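Local atomic coordinates of endoglucanase E (Clostridium thermocellum, PDB entry 2WAO), a protein that probably removes acetyl groups from plant cell-wall polysaccharides through its family 2 carbohydrate esterase domain, whose active site also binds cello-oligosaccharides. Residues S32-N37 / V102-F107; F55-I58 / P63-P66; K124-G129 / R249-A254. All coordinates share one frame; numbering follows the deposited sequence.

Contact 1 (S32-N37 / V102-F107)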
loop_
_atom_site.group_PDB
_atom_site.type_symbol
_atom_site.label_atom_id
_atom_site.label_comp_id
_atom_site.label_asym_id
_atom_site.label_seq_id
_atom_site.Cartn_x
_atom_site.Cartn_y
_atom_site.Cartn_z
ATOM N N SER A 32 -4.843 3.546 -3.149
ATOM C CA SER A 32 -5.793 3.610 -4.301
ATOM C C SER A 32 -5.697 5.015 -4.869
ATOM O O SER A 32 -5.714 6.000 -4.092
ATOM C CB SER A 32 -7.234 3.332 -3.889
ATOM O OG SER A 32 -7.369 2.024 -3.352
ATOM N N ASN A 33 -5.634 5.143 -6.200
ATOM C CA ASN A 33 -5.527 6.479 -6.771
ATOM C C ASN A 33 -6.156 6.583 -8.142
ATOM O O ASN A 33 -6.287 5.571 -8.841
ATOM C CB ASN A 33 -4.074 7.020 -6.776
ATOM C CG ASN A 33 -3.161 6.227 -7.658
ATOM O OD1 ASN A 33 -2.965 6.565 -8.846
ATOM N ND2 ASN A 33 -2.589 5.155 -7.098
ATOM N N VAL A 34 -6.625 7.793 -8.441
ATOM C CA VAL A 34 -7.319 8.088 -9.688
ATOM C C VAL A 34 -6.363 9.007 -10.442
ATOM O O VAL A 34 -5.802 9.957 -9.878
ATOM C CB VAL A 34 -8.670 8.826 -9.408
ATOM C CG1 VAL A 34 -9.369 9.133 -10.702
ATOM C CG2 VAL A 34 -9.591 7.949 -8.497
ATOM N N GLU A 35 -6.140 8.748 -11.717
ATOM C CA GLU A 35 -5.185 9.552 -12.444
ATOM C C GLU A 35 -5.792 9.992 -13.799
ATOM O O GLU A 35 -6.436 9.206 -14.491
ATOM C CB GLU A 35 -3.896 8.749 -12.599
ATOM C CG GLU A 35 -2.879 9.349 -13.497
ATOM C CD GLU A 35 -1.663 8.435 -13.695
ATOM O OE1 GLU A 35 -1.765 7.205 -13.406
ATOM O OE2 GLU A 35 -0.626 8.943 -14.194
ATOM N N LEU A 36 -5.622 11.260 -14.128
ATOM C CA LEU A 36 -6.253 11.802 -15.349
ATOM C C LEU A 36 -5.504 13.030 -15.849
ATOM O O LEU A 36 -4.736 13.621 -15.114
ATOM C CB LEU A 36 -7.741 12.112 -15.074
ATOM C CG LEU A 36 -8.055 13.157 -13.970
ATOM C CD1 LEU A 36 -7.776 14.592 -14.475
ATOM C CD2 LEU A 36 -9.501 13.028 -13.533
ATOM N N ASN A 37 -5.741 13.387 -17.106
ATOM C CA ASN A 37 -5.322 14.655 -17.670
ATOM C C ASN A 37 -6.533 15.552 -17.903
ATOM O O ASN A 37 -7.586 15.069 -18.298
ATOM C CB ASN A 37 -4.616 14.425 -19.015
ATOM C CG ASN A 37 -3.280 13.687 -18.863
ATOM O OD1 ASN A 37 -2.388 14.117 -18.121
ATOM N ND2 ASN A 37 -3.148 12.582 -19.567
ATOM N N VAL A 102 -14.312 4.331 -0.038
ATOM C CA VAL A 102 -14.437 5.641 -0.644
ATOM C C VAL A 102 -15.041 5.432 -2.035
ATOM O O VAL A 102 -14.650 4.503 -2.752
ATOM C CB VAL A 102 -13.030 6.238 -0.785
ATOM C CG1 VAL A 102 -12.961 7.455 -1.801
ATOM C CG2 VAL A 102 -12.526 6.619 0.606
ATOM N N GLN A 103 -15.955 6.310 -2.398
ATOM C CA GLN A 103 -16.571 6.255 -3.728
ATOM C C GLN A 103 -16.292 7.592 -4.406
ATOM O O GLN A 103 -16.479 8.665 -3.794
ATOM C CB GLN A 103 -18.069 5.983 -3.570
ATOM C CG GLN A 103 -18.826 5.838 -4.904
ATOM C CD GLN A 103 -20.266 5.385 -4.740
ATOM O OE1 GLN A 103 -20.933 5.701 -3.727
ATOM N NE2 GLN A 103 -20.757 4.606 -5.719
ATOM N N PHE A 104 -15.825 7.522 -5.656
ATOM C CA PHE A 104 -15.572 8.705 -6.446
ATOM C C PHE A 104 -16.808 8.958 -7.259
ATOM O O PHE A 104 -17.233 8.104 -8.054
ATOM C CB PHE A 104 -14.289 8.578 -7.306
ATOM C CG PHE A 104 -13.067 8.446 -6.465
ATOM C CD1 PHE A 104 -12.525 9.555 -5.844
ATOM C CD2 PHE A 104 -12.524 7.191 -6.215
ATOM C CE1 PHE A 104 -11.416 9.429 -5.004
ATOM C CE2 PHE A 104 -11.420 7.038 -5.372
ATOM C CZ PHE A 104 -10.861 8.168 -4.770
ATOM N N LEU A 105 -17.421 10.106 -7.004
ATOM C CA LEU A 105 -18.709 10.397 -7.610
ATOM C C LEU A 105 -18.649 11.342 -8.805
ATOM O O LEU A 105 -19.686 11.627 -9.389
ATOM C CB LEU A 105 -19.697 10.887 -6.558
ATOM C CG LEU A 105 -20.028 9.834 -5.512
ATOM C CD1 LEU A 105 -20.660 10.583 -4.343
ATOM C CD2 LEU A 105 -20.974 8.760 -6.064
ATOM N N GLY A 106 -17.455 11.782 -9.202
ATOM C CA GLY A 106 -17.344 12.588 -10.408
ATOM C C GLY A 106 -16.412 13.751 -10.264
ATOM O O GLY A 106 -16.234 14.282 -9.175
ATOM N N PHE A 107 -15.825 14.146 -11.383
ATOM C CA PHE A 107 -14.943 15.297 -11.421
ATOM C C PHE A 107 -15.642 16.456 -12.088
ATOM O O PHE A 107 -16.579 16.255 -12.857
ATOM C CB PHE A 107 -13.656 14.944 -12.179
ATOM C CG PHE A 107 -12.713 14.054 -11.396
ATOM C CD1 PHE A 107 -11.675 14.607 -10.646
ATOM C CD2 PHE A 107 -12.851 12.659 -11.432
ATOM C CE1 PHE A 107 -10.792 13.757 -9.908
ATOM C CE2 PHE A 107 -11.979 11.807 -10.719
ATOM C CZ PHE A 107 -10.968 12.356 -9.964
#
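V34 and L36 on strand 33-37 face F104 and F107 on strand 102-107 with the two strand axes 10.1 Å apart at closest approach and their directions 25° apart. That spacing is too wide for backbone pairing, and no hydrogen bond crosses the gap. This is face-to-face packing of two sheets, as in a beta sandwich. Side chains fill the space between them.

V34 serves both rings with its two methyl groups. CG2 stands over one face of F104, 3.8 Å from the ring centroid and 12° off the normal. This is a CH-pi contact. The opposite face of F104 is taken by V102 CG1 from the ring's own strand, offset toward the rim. The phenyl group is therefore held between two valine methyls. The other methyl, V34 CG1, lies anti to the backbone N (chi1 180°), which turns it along the strand toward the second ring. It meets F107 obliquely, 3.7 Å from CZ.

L36 makes the second CH-pi contact. Its CD2 is centred over one face of F107, 3.7 Å from the ring centroid and almost exactly on the normal. L36 points head-on at F107, whereas V34 runs alongside it in the opposing direction.

Strand 33-40 belongs to the six-stranded antiparallel sheet. There it pairs with strand 85-93 through backbone bonds of V34 to L91 and of L36 to L89. L91 also touches F104. Strand 102-108 lies in the five-stranded sheet between strands 26-27 and 43-49. C27 of the first packs on F104, and V45 of the second packs on F107.

Contact 2 (F55-I58 / P63-P66)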
loop_
_atom_site.group_PDB
_atom_site.type_symbol
_atom_site.label_atom_id
_atom_site.label_comp_id
_atom_site.label_asym_id
_atom_site.label_seq_id
_atom_site.Cartn_x
_atom_site.Cartn_y
_atom_site.Cartn_z
ATOM N N PHE A 55 -6.830 12.407 1.704
ATOM C CA PHE A 55 -6.406 12.422 0.294
ATOM C C PHE A 55 -5.350 13.469 0.016
ATOM O O PHE A 55 -5.243 14.476 0.725
ATOM C CB PHE A 55 -7.586 12.675 -0.638
ATOM C CG PHE A 55 -8.743 11.747 -0.399
ATOM C CD1 PHE A 55 -8.866 10.559 -1.113
ATOM C CD2 PHE A 55 -9.648 12.028 0.628
ATOM C CE1 PHE A 55 -9.930 9.645 -0.838
ATOM C CE2 PHE A 55 -10.717 11.140 0.902
ATOM C CZ PHE A 55 -10.848 9.957 0.159
ATOM N N GLN A 56 -4.598 13.260 -1.064
ATOM C CA GLN A 56 -3.729 14.328 -1.582
ATOM C C GLN A 56 -3.875 14.327 -3.099
ATOM O O GLN A 56 -3.906 13.230 -3.713
ATOM C CB GLN A 56 -2.270 14.066 -1.218
ATOM C CG GLN A 56 -1.319 15.235 -1.648
ATOM C CD GLN A 56 0.021 15.138 -1.002
ATOM O OE1 GLN A 56 0.531 16.119 -0.384
ATOM N NE2 GLN A 56 0.636 13.944 -1.126
ATOM N N ALA A 57 -3.999 15.536 -3.678
ATOM C CA ALA A 57 -3.916 15.761 -5.132
ATOM C C ALA A 57 -2.469 16.093 -5.490
ATOM O O ALA A 57 -1.804 16.856 -4.794
ATOM C CB ALA A 57 -4.843 16.922 -5.530
ATOM N N ILE A 58 -1.956 15.486 -6.551
ATOM C CA ILE A 58 -0.621 15.781 -7.042
ATOM C C ILE A 58 -0.816 16.289 -8.454
ATOM O O ILE A 58 -1.279 15.540 -9.321
ATOM C CB ILE A 58 0.322 14.541 -7.033
ATOM C CG1 ILE A 58 0.421 13.928 -5.623
ATOM C CG2 ILE A 58 1.741 14.969 -7.475
ATOM C CD1 ILE A 58 -0.580 12.828 -5.328
ATOM N N PRO A 63 2.674 17.805 -5.072
ATOM C CA PRO A 63 1.704 17.414 -4.054
ATOM C C PRO A 63 1.135 18.611 -3.343
ATOM O O PRO A 63 1.889 19.490 -2.899
ATOM C CB PRO A 63 2.540 16.597 -3.051
ATOM C CG PRO A 63 3.789 16.172 -3.882
ATOM C CD PRO A 63 4.038 17.374 -4.707
ATOM N N LEU A 64 -0.189 18.665 -3.276
ATOM C CA LEU A 64 -0.871 19.783 -2.674
ATOM C C LEU A 64 -1.239 19.457 -1.227
ATOM O O LEU A 64 -1.191 18.295 -0.834
ATOM C CB LEU A 64 -2.118 20.122 -3.508
ATOM C CG LEU A 64 -1.787 20.408 -4.997
ATOM C CD1 LEU A 64 -3.041 20.884 -5.709
ATOM C CD2 LEU A 64 -0.685 21.450 -5.116
ATOM N N PRO A 65 -1.590 20.475 -0.403
ATOM C CA PRO A 65 -1.910 20.134 0.994
ATOM C C PRO A 65 -3.034 19.087 1.059
ATOM O O PRO A 65 -4.034 19.172 0.273
ATOM C CB PRO A 65 -2.341 21.500 1.577
ATOM C CG PRO A 65 -1.576 22.477 0.744
ATOM C CD PRO A 65 -1.707 21.926 -0.641
ATOM N N PRO A 66 -2.873 18.046 1.891
ATOM C CA PRO A 66 -3.899 16.991 1.959
ATOM C C PRO A 66 -5.177 17.439 2.621
ATOM O O PRO A 66 -5.213 18.525 3.233
ATOM C CB PRO A 66 -3.255 15.901 2.814
ATOM C CG PRO A 66 -2.233 16.587 3.573
ATOM C CD PRO A 66 -1.690 17.674 2.684
HETATM O O HOH W 1 -4.507 17.751 -2.054
#
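I58 and P63 form an antiparallel non-hydrogen-bonded pair in the beta hairpin of strands 52-59 and 62-70, with their CA atoms 4.1 Å apart. The two short segments run nearly opposite ways, 163° apart. Regular pairing does not last through 64-66, where the second strand is interrupted.

One direct hydrogen bond joins the segments. L64 N donates to A57 O over 2.9 Å. The bond is straight at the hydrogen (163°), and the donor sits almost in line with C=O. The next link is made by water. A57 N donates to a water 2.8 Å away, and the same water donates to P65 O. P65 and P66 have no N-H to offer, so a regular exchange of backbone bonds cannot run through them. The water bridges A57 N to P65 O where the second chain bows outward at P65. Backbone bonding resumes between F55 and F67.

The apolar contacts are loose. I58 CG1 lies 4.3 Å from P63 CB on one face of the hairpin. A57 CB and L64 CD1 meet at 4.4 Å.

On its other edge, strand 52-59 pairs with strand 85-93. Q56 bonds through the backbone to W92, and I58 bonds to V90. Y155, from a loop, touches the side chains of Q56 and I58.

Several carbons rest on carbonyl oxygens. L64 sends CG anti to its own carbonyl carbon (chi1 -56°), which sets CG beside A57 O at 3.6 Å. Q56 extends away from its strand, and its aliphatic CG passes close to L64 O. At the far end of the contact, F55 O lies 3.1 Å from P66 CA and 3.2 Å from P66 CB.

Contact 3 (K124-G129 / R249-A254)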
loop_
_atom_site.group_PDB
_atom_site.type_symbol
_atom_site.label_atom_id
_atom_site.label_comp_id
_atom_site.label_asym_id
_atom_site.label_seq_id
_atom_site.Cartn_x
_atom_site.Cartn_y
_atom_site.Cartn_z
ATOM N N LYS A 124 4.310 -3.429 -12.852
ATOM C CA LYS A 124 3.239 -3.537 -11.854
ATOM C C LYS A 124 3.764 -4.310 -10.641
ATOM O O LYS A 124 4.400 -5.379 -10.778
ATOM C CB LYS A 124 2.037 -4.287 -12.406
ATOM C CG LYS A 124 1.302 -3.580 -13.540
ATOM C CD LYS A 124 0.283 -4.558 -14.118
ATOM C CE LYS A 124 -0.686 -3.872 -15.063
ATOM N NZ LYS A 124 0.047 -3.591 -16.318
ATOM N N ILE A 125 3.431 -3.804 -9.460
ATOM C CA ILE A 125 3.873 -4.428 -8.183
ATOM C C ILE A 125 2.622 -4.581 -7.306
ATOM O O ILE A 125 1.727 -3.718 -7.352
ATOM C CB ILE A 125 4.895 -3.539 -7.461
ATOM C CG1 ILE A 125 6.004 -3.100 -8.412
ATOM C CG2 ILE A 125 5.467 -4.258 -6.223
ATOM C CD1 ILE A 125 7.007 -2.119 -7.786
ATOM N N GLU A 126 2.516 -5.680 -6.563
ATOM C CA GLU A 126 1.521 -5.770 -5.484
ATOM C C GLU A 126 2.322 -5.895 -4.189
ATOM O O GLU A 126 3.231 -6.736 -4.078
ATOM C CB GLU A 126 0.622 -6.982 -5.646
ATOM C CG GLU A 126 -0.442 -7.126 -4.542
ATOM C CD GLU A 126 -1.433 -8.216 -4.874
ATOM O OE1 GLU A 126 -1.012 -9.368 -4.990
ATOM O OE2 GLU A 126 -2.646 -7.928 -4.997
ATOM N N PHE A 127 1.921 -5.099 -3.196
ATOM C CA PHE A 127 2.511 -5.165 -1.869
ATOM C C PHE A 127 1.476 -5.804 -0.970
ATOM O O PHE A 127 0.257 -5.481 -1.063
ATOM C CB PHE A 127 2.780 -3.743 -1.370
ATOM C CG PHE A 127 3.932 -3.086 -2.059
ATOM C CD1 PHE A 127 5.203 -3.149 -1.475
ATOM C CD2 PHE A 127 3.753 -2.420 -3.281
ATOM C CE1 PHE A 127 6.311 -2.584 -2.122
ATOM C CE2 PHE A 127 4.881 -1.822 -3.928
ATOM C CZ PHE A 127 6.130 -1.935 -3.327
ATOM N N ILE A 128 1.932 -6.693 -0.096
ATOM C CA ILE A 128 1.018 -7.328 0.890
ATOM C C ILE A 128 1.612 -7.083 2.261
ATOM O O ILE A 128 2.703 -7.536 2.533
ATOM C CB ILE A 128 0.917 -8.869 0.619
ATOM C CG1 ILE A 128 0.437 -9.132 -0.809
ATOM C CG2 ILE A 128 -0.052 -9.575 1.651
ATOM C CD1 ILE A 128 0.496 -10.645 -1.232
ATOM N N GLY A 129 0.905 -6.393 3.158
ATOM C CA GLY A 129 1.566 -6.079 4.397
ATOM C C GLY A 129 0.674 -5.569 5.504
ATOM O O GLY A 129 -0.512 -5.827 5.497
ATOM N N ARG A 249 -0.112 -18.964 -7.242
ATOM C CA ARG A 249 -1.253 -19.508 -8.002
ATOM C C ARG A 249 -1.939 -18.377 -8.784
ATOM O O ARG A 249 -2.326 -18.573 -9.941
ATOM C CB ARG A 249 -2.229 -20.239 -7.093
ATOM C CG ARG A 249 -3.128 -21.238 -7.806
ATOM C CD ARG A 249 -4.020 -22.007 -6.828
ATOM N NE ARG A 249 -3.279 -22.404 -5.644
ATOM C CZ ARG A 249 -3.390 -21.841 -4.441
ATOM N NH1 ARG A 249 -4.299 -20.878 -4.220
ATOM N NH2 ARG A 249 -2.612 -22.289 -3.462
ATOM N N ASN A 250 -2.040 -17.184 -8.185
ATOM C CA ASN A 250 -2.588 -16.002 -8.912
ATOM C C ASN A 250 -1.655 -15.502 -10.018
ATOM O O ASN A 250 -2.115 -15.082 -11.096
ATOM C CB ASN A 250 -2.816 -14.842 -7.933
ATOM C CG ASN A 250 -3.960 -15.081 -6.941
ATOM O OD1 ASN A 250 -4.952 -15.705 -7.265
ATOM N ND2 ASN A 250 -3.841 -14.490 -5.737
ATOM N N TYR A 251 -0.341 -15.516 -9.739
ATOM C CA TYR A 251 0.616 -14.923 -10.639
ATOM C C TYR A 251 1.787 -15.896 -10.850
ATOM O O TYR A 251 2.824 -15.804 -10.180
ATOM C CB TYR A 251 1.178 -13.603 -10.063
ATOM C CG TYR A 251 0.191 -12.724 -9.346
ATOM C CD1 TYR A 251 -1.048 -12.368 -9.924
ATOM C CD2 TYR A 251 0.499 -12.218 -8.100
ATOM C CE1 TYR A 251 -1.968 -11.535 -9.200
ATOM C CE2 TYR A 251 -0.394 -11.402 -7.400
ATOM C CZ TYR A 251 -1.595 -11.055 -7.956
ATOM O OH TYR A 251 -2.438 -10.245 -7.205
ATOM N N PRO A 252 1.626 -16.856 -11.756
ATOM C CA PRO A 252 2.655 -17.901 -12.025
ATOM C C PRO A 252 4.061 -17.355 -12.305
ATOM O O PRO A 252 5.040 -18.023 -11.987
ATOM C CB PRO A 252 2.162 -18.559 -13.335
ATOM C CG PRO A 252 0.702 -18.271 -13.395
ATOM C CD PRO A 252 0.442 -16.992 -12.622
ATOM N N ASP A 253 4.135 -16.146 -12.855
ATOM C CA ASP A 253 5.371 -15.576 -13.378
ATOM C C ASP A 253 5.978 -14.469 -12.471
ATOM O O ASP A 253 7.036 -13.925 -12.792
ATOM C CB ASP A 253 5.166 -15.046 -14.834
ATOM C CG ASP A 253 4.493 -16.099 -15.775
ATOM O OD1 ASP A 253 4.844 -17.295 -15.698
ATOM O OD2 ASP A 253 3.567 -15.751 -16.562
ATOM N N ALA A 254 5.318 -14.129 -11.347
ATOM C CA ALA A 254 5.788 -13.030 -10.504
ATOM C C ALA A 254 7.049 -13.371 -9.733
ATOM O O ALA A 254 7.234 -14.530 -9.305
ATOM C CB ALA A 254 4.693 -12.599 -9.521
#
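E126 OE1 is gripped by two tyrosine hydroxyls. Y251 OH donates to it over 2.8 Å, and Y196 OH is hydrogen-bonded to the same oxygen from outside the two segments. The other carboxylate oxygen, OE2, makes a salt bridge with R16 NH2. The carboxylate is thus buried but well supplied with partners. The arginine probably favours its charged form.

The two side chains cross at about a right angle. OE1 lies at the edge of the Y251 ring, in its plane, and is 3.2 Å from CE2. The carboxylate and ring planes are 53° apart. Y251 OH reaches OE1 from above the carboxylate, 42° out of its plane. E126 is extended, with CG opposite the backbone N and the chain straight beyond it. This carries the acid group from the strand to the hydroxyl.

Strand 123-129 lies in the five-stranded parallel sheet of the GDSL (SGNH) hydrolase fold. G129 opens the Gly-Asp-Ser sequence of that family. Its serine, S131, lines the glycan pocket and, as in relatives, is probably the nucleophile. E126 sits further back on the strand. Its backbone bonds to V216 and V218 of the adjoining strand 216-220.

Y251 is the first residue past the helical backbone of 233-250. It begins a type I turn, closed by A254 N donating to Y251 O at 3.2 Å, that leads into strand 255-260. N250 CB rests 3.6 Å above one face of the Y251 ring, toward its rim. F209 and V217 also touch the tyrosine. R248 NH1 bonds to both Y251 O and A254 O.

Contacts 1 and 2 belong to the N-terminal beta-rich region, and contact 3 to the esterase region. Contact 2 is nested in the chain between the segments of contact 1. Their centres are about 13 Å apart, and V102 CG2 touches F55 CZ at 3.8 Å. Contact 3 follows both in sequence. Its centre is about 24 Å from that of contact 1, with nearest atoms about 10 Å apart, and about 28 Å from that of contact 2. R16, from the N-terminal region, reaches E126 in contact 3. No residue of the three contacts lines the glycan pocket, but 124-129 leads directly toward S131, which does.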